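Local coordinates for protein transcriptional regulator (Bacillus halodurans, PDB 1Z4E) that is probably an acyltransferase of the GNAT fold, despite its name of transcriptional regulator, moving acyl groups other than aminoacyl ones, at residues L134-Y137 and E138-F142; G13-E16 and Q17-H20; R33-K36 and P37-S41. All coordinates share one frame; numbering follows the deposited sequence.

Overall arrangement
From the N terminus, interaction 2 (13-20) comes first, where the chain leaves strand 6-9 and winds into helix 15-24. Interaction 3 (33-41) follows in the loop between that helix and helix 40-51, folding the loop against itself just ahead of the second helix. These two contacts touch: their centres lie about 10 Å apart, with Tyr34 of the loop laid along the helix of interaction 2. Interaction 1 (134-142) closes helix 133-140 and turns the chain into strand 143-152. Its centre is about 27 Å from that of interaction 2, on the opposite side of the chain's centre from both. The three contacts lie in series, neither nested nor crossed, and each reaches the second subunit.

Interaction 1: residues L134-Y137 and E138-F142; sequences LRFY and EQLGF
Tyr137 O is gripped by three amides as the helix ends: Phe142 N, the firmest at 3.0 Å, with Gly141 N and Leu140 N giving weaker, more bent bonds. Gly141 has positive phi (116°), a conformation in which a CB would be jammed against the preceding carbonyl, which is why glycine suits the place. The reversal brings Phe142 back beside Tyr137. Its CG stands anti to its own carbonyl carbon (chi1 -79°), and the edge of the Tyr137 ring meets the face of the Phe142 ring in a T-shaped pair, with centroids 5.7 Å apart. On Tyr137's own ring, Phe136 CD2 rests over the centre of one face, 3.4 Å above the plane. Leu140 CD1 approaches obliquely, 3.8 Å from Phe136 CE2, so branched and aromatic groups fill the face turned to helix 102-116 and strand 119-127. A water donates both to Phe136 O (2.9 Å) and to Gln139 OE1 (3.0 Å), while Gln139 NE2 lies 3.4 Å from Arg135 CG, the two chains running alongside each other. The guanidinium itself turns back to a salt bridge with Asp132. Tyr137 and Phe142 also pack on Leu149 and Met151 of the second subunit, respectively. Phe142 N back to Tyr137 O and, inside it, Gly141 N back to Glu138 O, round the positive-phi glycine, make this a Schellman motif, ending the helix before the last strand of the GNAT fold.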
loop_
_atom_site.group_PDB
_atom_site.type_symbol
_atom_site.label_atom_id
_atom_site.label_comp_id
_atom_site.label_asym_id
_atom_site.label_seq_id
_atom_site.Cartn_x
_atom_site.Cartn_y
_atom_site.Cartn_z
ATOM N N LEU A 134 1.479 -17.013 4.298
ATOM C CA LEU A 134 2.836 -16.826 3.800
ATOM C C LEU A 134 3.187 -17.859 2.734
ATOM O O LEU A 134 3.717 -17.518 1.671
ATOM C CB LEU A 134 3.841 -16.901 4.951
ATOM C CG LEU A 134 5.302 -16.695 4.559
ATOM C CD1 LEU A 134 5.465 -15.372 3.829
ATOM C CD2 LEU A 134 6.179 -16.731 5.811
ATOM N N ARG A 135 2.875 -19.119 3.028
ATOM C CA ARG A 135 3.129 -20.234 2.118
ATOM C C ARG A 135 2.383 -20.046 0.788
ATOM O O ARG A 135 2.930 -20.289 -0.289
ATOM C CB ARG A 135 2.681 -21.536 2.789
ATOM C CG ARG A 135 3.005 -22.791 2.016
ATOM C CD ARG A 135 2.715 -24.040 2.851
ATOM N NE ARG A 135 3.178 -23.890 4.229
ATOM C CZ ARG A 135 2.375 -23.641 5.261
ATOM N NH1 ARG A 135 1.068 -23.524 5.071
ATOM N NH2 ARG A 135 2.879 -23.496 6.480
ATOM N N PHE A 136 1.127 -19.630 0.880
ATOM C CA PHE A 136 0.288 -19.396 -0.295
ATOM C C PHE A 136 0.939 -18.402 -1.259
ATOM O O PHE A 136 0.978 -18.626 -2.473
ATOM C CB PHE A 136 -1.071 -18.841 0.143
ATOM C CG PHE A 136 -1.934 -18.361 -0.999
ATOM C CD1 PHE A 136 -2.639 -19.266 -1.786
ATOM C CD2 PHE A 136 -2.033 -17.002 -1.287
ATOM C CE1 PHE A 136 -3.438 -18.822 -2.842
ATOM C CE2 PHE A 136 -2.824 -16.550 -2.339
ATOM C CZ PHE A 136 -3.529 -17.462 -3.118
ATOM N N TYR A 137 1.440 -17.300 -0.716
ATOM C CA TYR A 137 2.063 -16.272 -1.534
ATOM C C TYR A 137 3.458 -16.626 -2.041
ATOM O O TYR A 137 3.832 -16.236 -3.153
ATOM C CB TYR A 137 2.076 -14.949 -0.765
ATOM C CG TYR A 137 0.685 -14.375 -0.654
ATOM C CD1 TYR A 137 0.045 -13.854 -1.775
ATOM C CD2 TYR A 137 -0.027 -14.430 0.550
ATOM C CE1 TYR A 137 -1.263 -13.406 -1.715
ATOM C CE2 TYR A 137 -1.348 -13.982 0.622
ATOM C CZ TYR A 137 -1.957 -13.474 -0.519
ATOM O OH TYR A 137 -3.268 -13.063 -0.484
ATOM N N GLU A 138 4.224 -17.361 -1.239
ATOM C CA GLU A 138 5.555 -17.768 -1.654
ATOM C C GLU A 138 5.409 -18.735 -2.824
ATOM O O GLU A 138 6.219 -18.726 -3.751
ATOM C CB GLU A 138 6.306 -18.425 -0.489
ATOM C CG GLU A 138 6.737 -17.425 0.567
ATOM C CD GLU A 138 7.467 -18.074 1.732
ATOM O OE1 GLU A 138 7.074 -19.187 2.126
ATOM O OE2 GLU A 138 8.420 -17.461 2.257
ATOM N N GLN A 139 4.354 -19.546 -2.790
ATOM C CA GLN A 139 4.093 -20.497 -3.862
ATOM C C GLN A 139 3.804 -19.772 -5.177
ATOM O O GLN A 139 4.058 -20.310 -6.255
ATOM C CB GLN A 139 2.909 -21.397 -3.492
ATOM C CG GLN A 139 3.199 -22.347 -2.338
ATOM C CD GLN A 139 1.951 -23.047 -1.843
ATOM O OE1 GLN A 139 0.828 -22.675 -2.198
ATOM N NE2 GLN A 139 2.135 -24.060 -1.016
ATOM N N LEU A 140 3.268 -18.556 -5.087
ATOM C CA LEU A 140 2.960 -17.758 -6.278
ATOM C C LEU A 140 4.221 -17.072 -6.815
ATOM O O LEU A 140 4.277 -16.659 -7.972
ATOM C CB LEU A 140 1.896 -16.706 -5.952
ATOM C CG LEU A 140 0.464 -17.239 -5.866
ATOM C CD1 LEU A 140 -0.459 -16.179 -5.295
ATOM C CD2 LEU A 140 0.010 -17.672 -7.262
ATOM N N GLY A 141 5.235 -16.954 -5.970
ATOM C CA GLY A 141 6.459 -16.316 -6.417
ATOM C C GLY A 141 6.757 -15.039 -5.664
ATOM O O GLY A 141 7.710 -14.331 -5.993
ATOM N N PHE A 142 5.941 -14.731 -4.661
ATOM C CA PHE A 142 6.169 -13.541 -3.848
ATOM C C PHE A 142 7.290 -13.845 -2.861
ATOM O O PHE A 142 7.486 -14.999 -2.461
ATOM C CB PHE A 142 4.920 -13.173 -3.039
ATOM C CG PHE A 142 3.856 -12.460 -3.828
ATOM C CD1 PHE A 142 3.857 -11.069 -3.922
ATOM C CD2 PHE A 142 2.831 -13.175 -4.441
ATOM C CE1 PHE A 142 2.846 -10.397 -4.617
ATOM C CE2 PHE A 142 1.811 -12.509 -5.142
ATOM C CZ PHE A 142 1.824 -11.117 -5.226
HETATM O O HOH W 1 -0.344 -20.643 -3.992
#

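Interaction 2: residues G13-E16 and Q17-H20; sequences GDLE and QMVH
The Glu16 carboxylate and the Gln17 carboxamide, two flat groups on neighbouring residues, are turned 29° from each other, and Glu16 OE1 lies beside the Gln17 chain, 3.7 Å from CG. The third flat group, the imidazole of His20, meets Tyr34 as an edge-to-face pair. Glu16 CG is anti to the backbone N (chi1 -174°), and a bend at chi2 turns the carboxylate back toward Gln17; OE2 is hydrogen-bonded to Tyr34 OH. An alanine here removes that carboxylate, and the Tyr34 hydroxyl would probably lose its partner and be freer to shift away from the helix. Glutamine suits the next position because its amide has both a donor and an acceptor to spend: OE1 binds Ile66 N and NE2 binds Glu64 O, at the turn and the first residues of strand 65-76. At the helix start a water spans Gly13 O (2.8 Å) and Gln17 N (3.0 Å), serving a first-turn amide. Regular helical bonds follow, such as Met18 N to Asp14 O at 2.9 Å and the almost straight Val19 N to Leu15 O at 3.0 Å. Leu15, Met18 and Val19 give an apolar buried face, while the buried Asp14 carboxylate is paired with Arg8 and the Thr11 amide. Met18 crosses Leu15 at about a right angle, and its bend at chi3 (-68°) brings CE to 4.1 Å from Leu15 CD1; Val19 CG2 touches the same methyl from the next turn. This face of the first helix of the GNAT fold packs through Leu15 and Met18 on Phe46 of helix 40-51, through Met18 on Val59 and Met69 of the sheet, and through both on Leu78 of the second subunit.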
loop_
_atom_site.group_PDB
_atom_site.type_symbol
_atom_site.label_atom_id
_atom_site.label_comp_id
_atom_site.label_asym_id
_atom_site.label_seq_id
_atom_site.Cartn_x
_atom_site.Cartn_y
_atom_site.Cartn_z
ATOM N N GLY A 13 -24.315 -4.871 -6.438
ATOM C CA GLY A 13 -25.014 -6.115 -6.187
ATOM C C GLY A 13 -24.210 -7.162 -5.427
ATOM O O GLY A 13 -24.783 -8.112 -4.890
ATOM N N ASP A 14 -22.889 -6.995 -5.374
ATOM C CA ASP A 14 -22.020 -7.947 -4.679
ATOM C C ASP A 14 -21.688 -7.499 -3.261
ATOM O O ASP A 14 -21.169 -8.285 -2.459
ATOM C CB ASP A 14 -20.687 -8.105 -5.423
ATOM C CG ASP A 14 -20.862 -8.428 -6.886
ATOM O OD1 ASP A 14 -21.680 -9.313 -7.205
ATOM O OD2 ASP A 14 -20.169 -7.806 -7.719
ATOM N N LEU A 15 -21.978 -6.238 -2.961
ATOM C CA LEU A 15 -21.627 -5.670 -1.663
ATOM C C LEU A 15 -22.076 -6.463 -0.451
ATOM O O LEU A 15 -21.297 -6.661 0.477
ATOM C CB LEU A 15 -22.141 -4.233 -1.549
ATOM C CG LEU A 15 -21.573 -3.446 -0.360
ATOM C CD1 LEU A 15 -20.043 -3.452 -0.404
ATOM C CD2 LEU A 15 -22.095 -2.015 -0.403
ATOM N N GLU A 16 -23.325 -6.916 -0.452
ATOM C CA GLU A 16 -23.842 -7.680 0.680
ATOM C C GLU A 16 -23.007 -8.939 0.921
ATOM O O GLU A 16 -22.625 -9.239 2.064
ATOM C CB GLU A 16 -25.317 -8.038 0.438
ATOM C CG GLU A 16 -26.022 -8.724 1.605
ATOM C CD GLU A 16 -25.838 -10.229 1.602
ATOM O OE1 GLU A 16 -25.892 -10.826 0.510
ATOM O OE2 GLU A 16 -25.660 -10.819 2.689
ATOM N N GLN A 17 -22.709 -9.674 -0.147
ATOM C CA GLN A 17 -21.912 -10.885 -0.003
ATOM C C GLN A 17 -20.468 -10.579 0.375
ATOM O O GLN A 17 -19.870 -11.316 1.152
ATOM C CB GLN A 17 -21.941 -11.720 -1.289
ATOM C CG GLN A 17 -23.289 -12.349 -1.581
ATOM C CD GLN A 17 -23.265 -13.198 -2.835
ATOM O OE1 GLN A 17 -22.602 -14.238 -2.884
ATOM N NE2 GLN A 17 -23.984 -12.757 -3.860
ATOM N N MET A 18 -19.901 -9.501 -0.162
ATOM C CA MET A 18 -18.517 -9.159 0.176
ATOM C C MET A 18 -18.382 -8.828 1.667
ATOM O O MET A 18 -17.458 -9.306 2.330
ATOM C CB MET A 18 -18.014 -7.978 -0.673
ATOM C CG MET A 18 -17.754 -8.319 -2.155
ATOM S SD MET A 18 -16.813 -7.022 -3.067
ATOM C CE MET A 18 -17.994 -5.714 -3.092
ATOM N N VAL A 19 -19.302 -8.015 2.193
ATOM C CA VAL A 19 -19.263 -7.645 3.610
ATOM C C VAL A 19 -19.408 -8.897 4.476
ATOM O O VAL A 19 -18.715 -9.044 5.481
ATOM C CB VAL A 19 -20.391 -6.646 3.978
ATOM C CG1 VAL A 19 -20.361 -6.344 5.483
ATOM C CG2 VAL A 19 -20.217 -5.359 3.187
ATOM N N HIS A 20 -20.299 -9.800 4.079
ATOM C CA HIS A 20 -20.490 -11.034 4.835
ATOM C C HIS A 20 -19.175 -11.836 4.879
ATOM O O HIS A 20 -18.792 -12.354 5.932
ATOM C CB HIS A 20 -21.601 -11.881 4.206
ATOM C CG HIS A 20 -22.008 -13.054 5.044
ATOM N ND1 HIS A 20 -22.591 -12.914 6.286
ATOM C CD2 HIS A 20 -21.894 -14.386 4.830
ATOM C CE1 HIS A 20 -22.818 -14.110 6.801
ATOM N NE2 HIS A 20 -22.404 -15.021 5.938
HETATM O O HOH W 2 -24.367 -9.611 -2.592
#

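Interaction 3: residues R33-K36 and P37-S41; sequences RYEK and PLPVS
Arg33 crosses Pro39 obliquely with the aliphatic part of its side chain, meeting the ring at its CG corner, with Arg33 CD 3.8 Å from Pro39 CG. The chain between them folds back through a cis-proline turn of type VIb at Glu35-Leu38, in the loop joining the first two helices of the GNAT fold. The peptide before Pro37 is cis, a form proline tolerates far better than other residues. Glu35 meets the same proline: its CG sits between the backbone N and the carbonyl carbon (chi1 64°), which carries OE1 to 3.9 Å from Pro39 CG. Proline suits the place, offering a rigid hydrocarbon surface and no amide hydrogen. Arg33 O, 3.3 Å from Pro39 CG, is buried here without a polar partner. On the inner side, Leu38 CD2 approaches the Tyr34 ring obliquely, 4.2 Å from CE1. Leu38 also packs on Leu15, and Tyr34 on Val19 and Ala23, so the leucine and the tyrosine ring seat the turn on helix 15-24. A weak bond from Arg33 NE reaches Gln81 of the second subunit. Within the turn, Glu35 O receives a CA-H...O contact from Leu38 CA at 3.3 Å, with an angle of 134° at the hydrogen.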
loop_
_atom_site.group_PDB
_atom_site.type_symbol
_atom_site.label_atom_id
_atom_site.label_comp_id
_atom_site.label_asym_id
_atom_site.label_seq_id
_atom_site.Cartn_x
_atom_site.Cartn_y
_atom_site.Cartn_z
ATOM N N ARG A 33 -18.429 -5.384 10.624
ATOM C CA ARG A 33 -19.775 -5.312 11.170
ATOM C C ARG A 33 -20.774 -5.702 10.093
ATOM O O ARG A 33 -21.218 -4.866 9.308
ATOM C CB ARG A 33 -20.078 -3.896 11.663
ATOM C CG ARG A 33 -21.432 -3.750 12.350
ATOM C CD ARG A 33 -21.768 -2.285 12.602
ATOM N NE ARG A 33 -20.675 -1.581 13.268
ATOM C CZ ARG A 33 -20.200 -1.894 14.470
ATOM N NH1 ARG A 33 -20.722 -2.906 15.151
ATOM N NH2 ARG A 33 -19.194 -1.200 14.991
ATOM N N TYR A 34 -21.115 -6.982 10.044
ATOM C CA TYR A 34 -22.082 -7.444 9.067
ATOM C C TYR A 34 -23.477 -7.393 9.670
ATOM O O TYR A 34 -23.707 -7.900 10.768
ATOM C CB TYR A 34 -21.799 -8.879 8.636
ATOM C CG TYR A 34 -22.876 -9.432 7.724
ATOM C CD1 TYR A 34 -22.980 -9.011 6.396
ATOM C CD2 TYR A 34 -23.811 -10.355 8.196
ATOM C CE1 TYR A 34 -23.988 -9.500 5.559
ATOM C CE2 TYR A 34 -24.822 -10.847 7.370
ATOM C CZ TYR A 34 -24.903 -10.417 6.054
ATOM O OH TYR A 34 -25.892 -10.910 5.234
ATOM N N GLU A 35 -24.398 -6.765 8.952
ATOM C CA GLU A 35 -25.781 -6.692 9.384
ATOM C C GLU A 35 -26.636 -6.211 8.215
ATOM O O GLU A 35 -26.106 -5.746 7.200
ATOM C CB GLU A 35 -25.922 -5.768 10.602
ATOM C CG GLU A 35 -25.586 -4.310 10.375
ATOM C CD GLU A 35 -25.380 -3.562 11.685
ATOM O OE1 GLU A 35 -25.496 -2.320 11.692
ATOM O OE2 GLU A 35 -25.085 -4.219 12.708
ATOM N N LYS A 36 -27.948 -6.372 8.346
ATOM C CA LYS A 36 -28.890 -5.949 7.321
ATOM C C LYS A 36 -29.870 -4.986 7.979
ATOM O O LYS A 36 -30.534 -5.341 8.951
ATOM C CB LYS A 36 -29.664 -7.146 6.768
ATOM C CG LYS A 36 -28.808 -8.254 6.194
ATOM C CD LYS A 36 -29.684 -9.416 5.754
ATOM C CE LYS A 36 -28.862 -10.548 5.187
ATOM N NZ LYS A 36 -29.719 -11.631 4.640
ATOM N N PRO A 37 -29.968 -3.751 7.464
ATOM C CA PRO A 37 -29.221 -3.219 6.318
ATOM C C PRO A 37 -27.720 -3.085 6.586
ATOM O O PRO A 37 -27.284 -3.033 7.733
ATOM C CB PRO A 37 -29.888 -1.870 6.078
ATOM C CG PRO A 37 -30.255 -1.447 7.474
ATOM C CD PRO A 37 -30.845 -2.716 8.040
ATOM N N LEU A 38 -26.939 -3.032 5.514
ATOM C CA LEU A 38 -25.486 -2.895 5.627
ATOM C C LEU A 38 -25.105 -1.527 6.195
ATOM O O LEU A 38 -25.752 -0.519 5.893
ATOM C CB LEU A 38 -24.840 -3.060 4.245
ATOM C CG LEU A 38 -25.043 -4.391 3.509
ATOM C CD1 LEU A 38 -24.562 -4.259 2.066
ATOM C CD2 LEU A 38 -24.280 -5.499 4.231
ATOM N N PRO A 39 -24.054 -1.473 7.035
ATOM C CA PRO A 39 -23.618 -0.198 7.615
ATOM C C PRO A 39 -23.217 0.752 6.486
ATOM O O PRO A 39 -22.521 0.350 5.551
ATOM C CB PRO A 39 -22.428 -0.603 8.483
ATOM C CG PRO A 39 -22.788 -1.998 8.914
ATOM C CD PRO A 39 -23.315 -2.602 7.630
ATOM N N VAL A 40 -23.641 2.008 6.571
ATOM C CA VAL A 40 -23.337 2.965 5.514
ATOM C C VAL A 40 -21.845 3.181 5.289
ATOM O O VAL A 40 -21.432 3.575 4.198
ATOM C CB VAL A 40 -24.010 4.331 5.777
ATOM C CG1 VAL A 40 -25.525 4.159 5.787
ATOM C CG2 VAL A 40 -23.523 4.914 7.094
ATOM N N SER A 41 -21.039 2.920 6.309
ATOM C CA SER A 41 -19.593 3.090 6.184
ATOM C C SER A 41 -19.046 2.242 5.030
ATOM O O SER A 41 -18.138 2.671 4.319
ATOM C CB SER A 41 -18.897 2.704 7.493
ATOM O OG SER A 41 -19.130 1.345 7.813
#